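Local coordinates for uncharacterized protein (Nostoc punctiforme, PDB 2R3S) that probably transfers a methyl group from S-adenosylmethionine to an oxygen atom of an acceptor, as a putative dimeric O-methyltransferase, at residues Lys142-Ser145 and Pro146-Ala149; Lys205-Ala208 and Arg209-Gly212. All coordinates share one frame; numbering follows the deposited sequence.

Contact 1. Residues Lys142-Ser145 and Pro146-Ala149; sequences KAMS and PMMA
Selenomethionine Met144 lays the far end of its chain against the terminal methyl of selenomethionine Met147, three residues on, where the chain turns from helix 136-143 towards helix 149-159 in the Rossmann-like O-methyltransferase domain. The methyl carbons Met144 CE and Met147 CE are 3.4 Å apart, tighter than usual van der Waals contact, and the two side chains pass each other at a slant. Both start with CG anti to the carbonyl carbon, and both are then bent at chi2 and chi3, but in opposite senses: chi2 is -71° in Met144 and 88° in Met147. These opposed bends bring the two ends together although the Met144 CB points away from residues 146-149. Beyond the pair, Met144 packs on Phe100 and Leu101 of helix 98-101, while Met147 reaches Phe11 of the second subunit, so the turn borders the dimer contact.

The turn between the helices is built on residues 144-148, of which 146-148 have helical backbone angles without the regular helical bonds. Met148 N donates to Ser145 O at 3.0 Å, and Met147 N makes a weak bond to Met144 O at 3.5 Å. Pro146 has no N-H to give, and its ring follows the preceding backbone closely, CD lying 3.6 Å from Ala143 O. Met148, whose CB does point back at residues 142-145, sets its CG 3.6 Å from Met144 O. On Ser145, OG stands between the backbone N and the carbonyl carbon (chi1 69°), which places it 3.1 Å from Pro146 CD.

Contact 2. Residues Lys205-Ala208 and Arg209-Gly212; sequences KENA and RIQG. With EDO (1,2-ethanediol), chain G.
Two nearly straight i to i+4 bonds carry the helix across Lys205-Arg209 and Glu206-Ile210: Arg209 N to Lys205 O and Ile210 N to Glu206 O are both 2.8 Å. Gln211 N still reaches Asn207 O at 3.0 Å, but the N-H...O angle falls to 140° as the helix nears its end. On the outer surface Glu206 and Arg209 run side by side, their carboxylate and guanidinium planes turned 66° apart, in a salt bridge whose detail is doubtful because Glu206 OE2 and Arg209 NH2 are modelled too close. This is the C-terminal end of the helix in the beta-alpha-beta unit 191-196, 198-211, 217-221 of a Rossmann-like domain, closed by a Schellman motif at Gly212, where phi is 89° and N bonds back to Arg209 O at 3.1 Å and, weakly, to Ala208 O. Ile210 lies alongside Asn207, its CD1 3.8 Å from Asn207 OD1, while Asn207 ND2 bonds to the backbone O of His176. Ala208 is buried against Ile181 of helix 178-186 and Tyr217 of strand 217-221. A 1,2-ethanediol, probably from the crystallisation liquor, donates from O2 to Gly212 O at 2.6 Å.

Contact 1 comes first along the chain, at the turn joining helices 136-143 and 149-159, and contact 2 follows at the end of helix 198-211. They lie about 14 Å apart between centres and about 5 Å between nearest atoms, without touching. Both belong to the putative O-methyltransferase domain, and both meet the same intervening elements: His176 and Leu178 are touched by Ser145 from contact 1, and by Asn207 from contact 2. Contact 1 is the more central, its centre about 8 Å (about 20 Å for contact 2) from the centre of the chain, and extends to the second subunit through Met147. Both pack on the start of helix 178-186 and the loop before it, so the turn and the crossover helix share this neighbour.

Contact 1. Residues Lys142-Ser145 and Pro146-Ala149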
loop_
_atom_site.group_PDB
_atom_site.type_symbol
_atom_site.label_atom_id
_atom_site.label_comp_id
_atom_site.label_asym_id
_atom_site.label_seq_id
_atom_site.Cartn_x
_atom_site.Cartn_y
_atom_site.Cartn_z
ATOM N N LYS A 142 15.083 18.493 1.477
ATOM C CA LYS A 142 14.423 19.092 2.631
ATOM C C LYS A 142 13.820 18.042 3.558
ATOM O O LYS A 142 13.887 18.180 4.777
ATOM C CB LYS A 142 13.312 20.068 2.196
ATOM C CG LYS A 142 13.774 21.285 1.389
ATOM C CD LYS A 142 12.615 22.281 1.197
ATOM C CE LYS A 142 12.881 23.358 0.153
ATOM N NZ LYS A 142 14.177 24.050 0.361
ATOM N N ALA A 143 13.205 17.016 2.989
ATOM C CA ALA A 143 12.332 16.118 3.755
ATOM C C ALA A 143 13.062 14.905 4.332
ATOM O O ALA A 143 12.633 14.340 5.331
ATOM C CB ALA A 143 11.155 15.647 2.877
HETATM N N MSE A 144 14.142 14.480 3.685
HETATM C CA MSE A 144 14.765 13.197 4.005
HETATM C C MSE A 144 16.052 13.351 4.824
HETATM O O MSE A 144 16.620 12.356 5.264
HETATM C CB MSE A 144 15.048 12.418 2.725
HETATM C CG MSE A 144 13.840 12.143 1.913
HETATM SE SE MSE A 144 12.671 10.826 2.751
HETATM C CE MSE A 144 13.789 9.247 2.427
ATOM N N SER A 145 16.495 14.583 5.054
ATOM C CA SER A 145 17.737 14.823 5.779
ATOM C C SER A 145 17.785 14.322 7.242
ATOM O O SER A 145 18.848 13.923 7.697
ATOM C CB SER A 145 18.124 16.295 5.697
ATOM O OG SER A 145 17.236 17.102 6.432
ATOM N N PRO A 146 16.654 14.352 7.984
ATOM C CA PRO A 146 16.644 13.796 9.354
ATOM C C PRO A 146 17.169 12.361 9.503
ATOM O O PRO A 146 17.964 12.097 10.397
ATOM C CB PRO A 146 15.163 13.893 9.763
ATOM C CG PRO A 146 14.652 15.069 8.955
ATOM C CD PRO A 146 15.344 14.939 7.639
HETATM N N MSE A 147 16.776 11.474 8.602
HETATM C CA MSE A 147 17.260 10.105 8.616
HETATM C C MSE A 147 18.674 9.943 8.093
HETATM O O MSE A 147 19.232 8.846 8.207
HETATM C CB MSE A 147 16.346 9.198 7.797
HETATM C CG MSE A 147 14.950 9.113 8.370
HETATM SE SE MSE A 147 13.889 10.563 7.626
HETATM C CE MSE A 147 13.814 9.744 5.811
HETATM N N MSE A 148 19.240 10.983 7.478
HETATM C CA MSE A 148 20.577 10.861 6.872
HETATM C C MSE A 148 21.650 11.435 7.783
HETATM O O MSE A 148 22.846 11.245 7.545
HETATM C CB MSE A 148 20.642 11.529 5.493
HETATM C CG MSE A 148 19.763 10.910 4.436
HETATM SE SE MSE A 148 19.871 8.934 4.263
HETATM C CE MSE A 148 18.267 8.761 3.170
ATOM N N ALA A 149 21.218 12.100 8.847
ATOM C CA ALA A 149 22.135 12.729 9.793
ATOM C C ALA A 149 23.074 11.713 10.450
ATOM O O ALA A 149 24.287 11.906 10.487
ATOM C CB ALA A 149 21.348 13.501 10.839
#

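Contact 2. Residues Lys205-Ala208 and Arg209-Gly212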
loop_
_atom_site.group_PDB
_atom_site.type_symbol
_atom_site.label_atom_id
_atom_site.label_comp_id
_atom_site.label_asym_id
_atom_site.label_seq_id
_atom_site.Cartn_x
_atom_site.Cartn_y
_atom_site.Cartn_z
ATOM N N LYS A 205 23.758 24.277 1.111
ATOM C CA LYS A 205 24.420 25.489 1.610
ATOM C C LYS A 205 23.823 25.908 2.924
ATOM O O LYS A 205 24.537 26.240 3.864
ATOM C CB LYS A 205 24.303 26.651 0.611
ATOM C CG LYS A 205 25.471 26.766 -0.349
ATOM C CD LYS A 205 25.043 27.288 -1.724
ATOM C CE LYS A 205 24.625 28.740 -1.715
ATOM N NZ LYS A 205 23.826 29.051 -2.949
ATOM N N GLU A 206 22.498 25.898 2.977
ATOM C CA GLU A 206 21.811 26.258 4.194
ATOM C C GLU A 206 22.181 25.326 5.336
ATOM O O GLU A 206 22.402 25.778 6.466
ATOM C CB GLU A 206 20.298 26.255 3.941
ATOM C CG GLU A 206 19.417 26.770 5.108
ATOM C CD GLU A 206 19.887 28.106 5.720
ATOM O OE1 GLU A 206 20.591 28.924 5.037
ATOM O OE2 GLU A 206 19.538 28.311 6.913
ATOM N N ASN A 207 22.270 24.025 5.052
ATOM C CA ASN A 207 22.712 23.066 6.056
ATOM C C ASN A 207 24.179 23.260 6.478
ATOM O O ASN A 207 24.503 23.109 7.653
ATOM C CB ASN A 207 22.411 21.605 5.619
ATOM C CG ASN A 207 20.933 21.243 5.770
ATOM O OD1 ASN A 207 20.257 21.721 6.665
ATOM N ND2 ASN A 207 20.434 20.405 4.887
ATOM N N ALA A 208 25.057 23.627 5.547
ATOM C CA ALA A 208 26.450 23.948 5.899
ATOM C C ALA A 208 26.488 25.163 6.815
ATOM O O ALA A 208 27.204 25.193 7.814
ATOM C CB ALA A 208 27.277 24.190 4.654
ATOM N N ARG A 209 25.717 26.177 6.448
ATOM C CA ARG A 209 25.514 27.367 7.293
ATOM C C ARG A 209 25.059 26.968 8.707
ATOM O O ARG A 209 25.727 27.270 9.687
ATOM C CB ARG A 209 24.488 28.273 6.615
ATOM C CG ARG A 209 24.785 29.738 6.674
ATOM C CD ARG A 209 24.028 30.374 7.797
ATOM N NE ARG A 209 22.577 30.359 7.563
ATOM C CZ ARG A 209 21.641 30.149 8.498
ATOM N NH1 ARG A 209 21.953 29.911 9.768
ATOM N NH2 ARG A 209 20.361 30.163 8.155
ATOM N N ILE A 210 23.946 26.246 8.811
ATOM C CA ILE A 210 23.452 25.756 10.111
ATOM C C ILE A 210 24.539 25.003 10.933
ATOM O O ILE A 210 24.606 25.117 12.158
ATOM C CB ILE A 210 22.192 24.857 9.906
ATOM C CG1 ILE A 210 21.020 25.680 9.381
ATOM C CG2 ILE A 210 21.772 24.161 11.196
ATOM C CD1 ILE A 210 19.847 24.826 8.846
ATOM N N GLN A 211 25.393 24.238 10.266
ATOM C CA GLN A 211 26.372 23.406 10.961
ATOM C C GLN A 211 27.704 24.098 11.294
ATOM O O GLN A 211 28.524 23.529 11.998
ATOM C CB GLN A 211 26.643 22.143 10.138
ATOM C CG GLN A 211 25.422 21.236 10.040
ATOM C CD GLN A 211 24.965 20.767 11.405
ATOM O OE1 GLN A 211 25.784 20.293 12.217
ATOM N NE2 GLN A 211 23.669 20.918 11.685
ATOM N N GLY A 212 27.918 25.307 10.784
ATOM C CA GLY A 212 29.104 26.092 11.111
ATOM C C GLY A 212 30.297 25.857 10.202
ATOM O O GLY A 212 31.435 26.038 10.621
HETATM C C1 EDO G . 32.191 25.281 13.966
HETATM O O1 EDO G . 31.870 24.442 15.082
HETATM C C2 EDO G . 31.232 26.468 13.998
HETATM O O2 EDO G . 31.433 27.356 12.894
#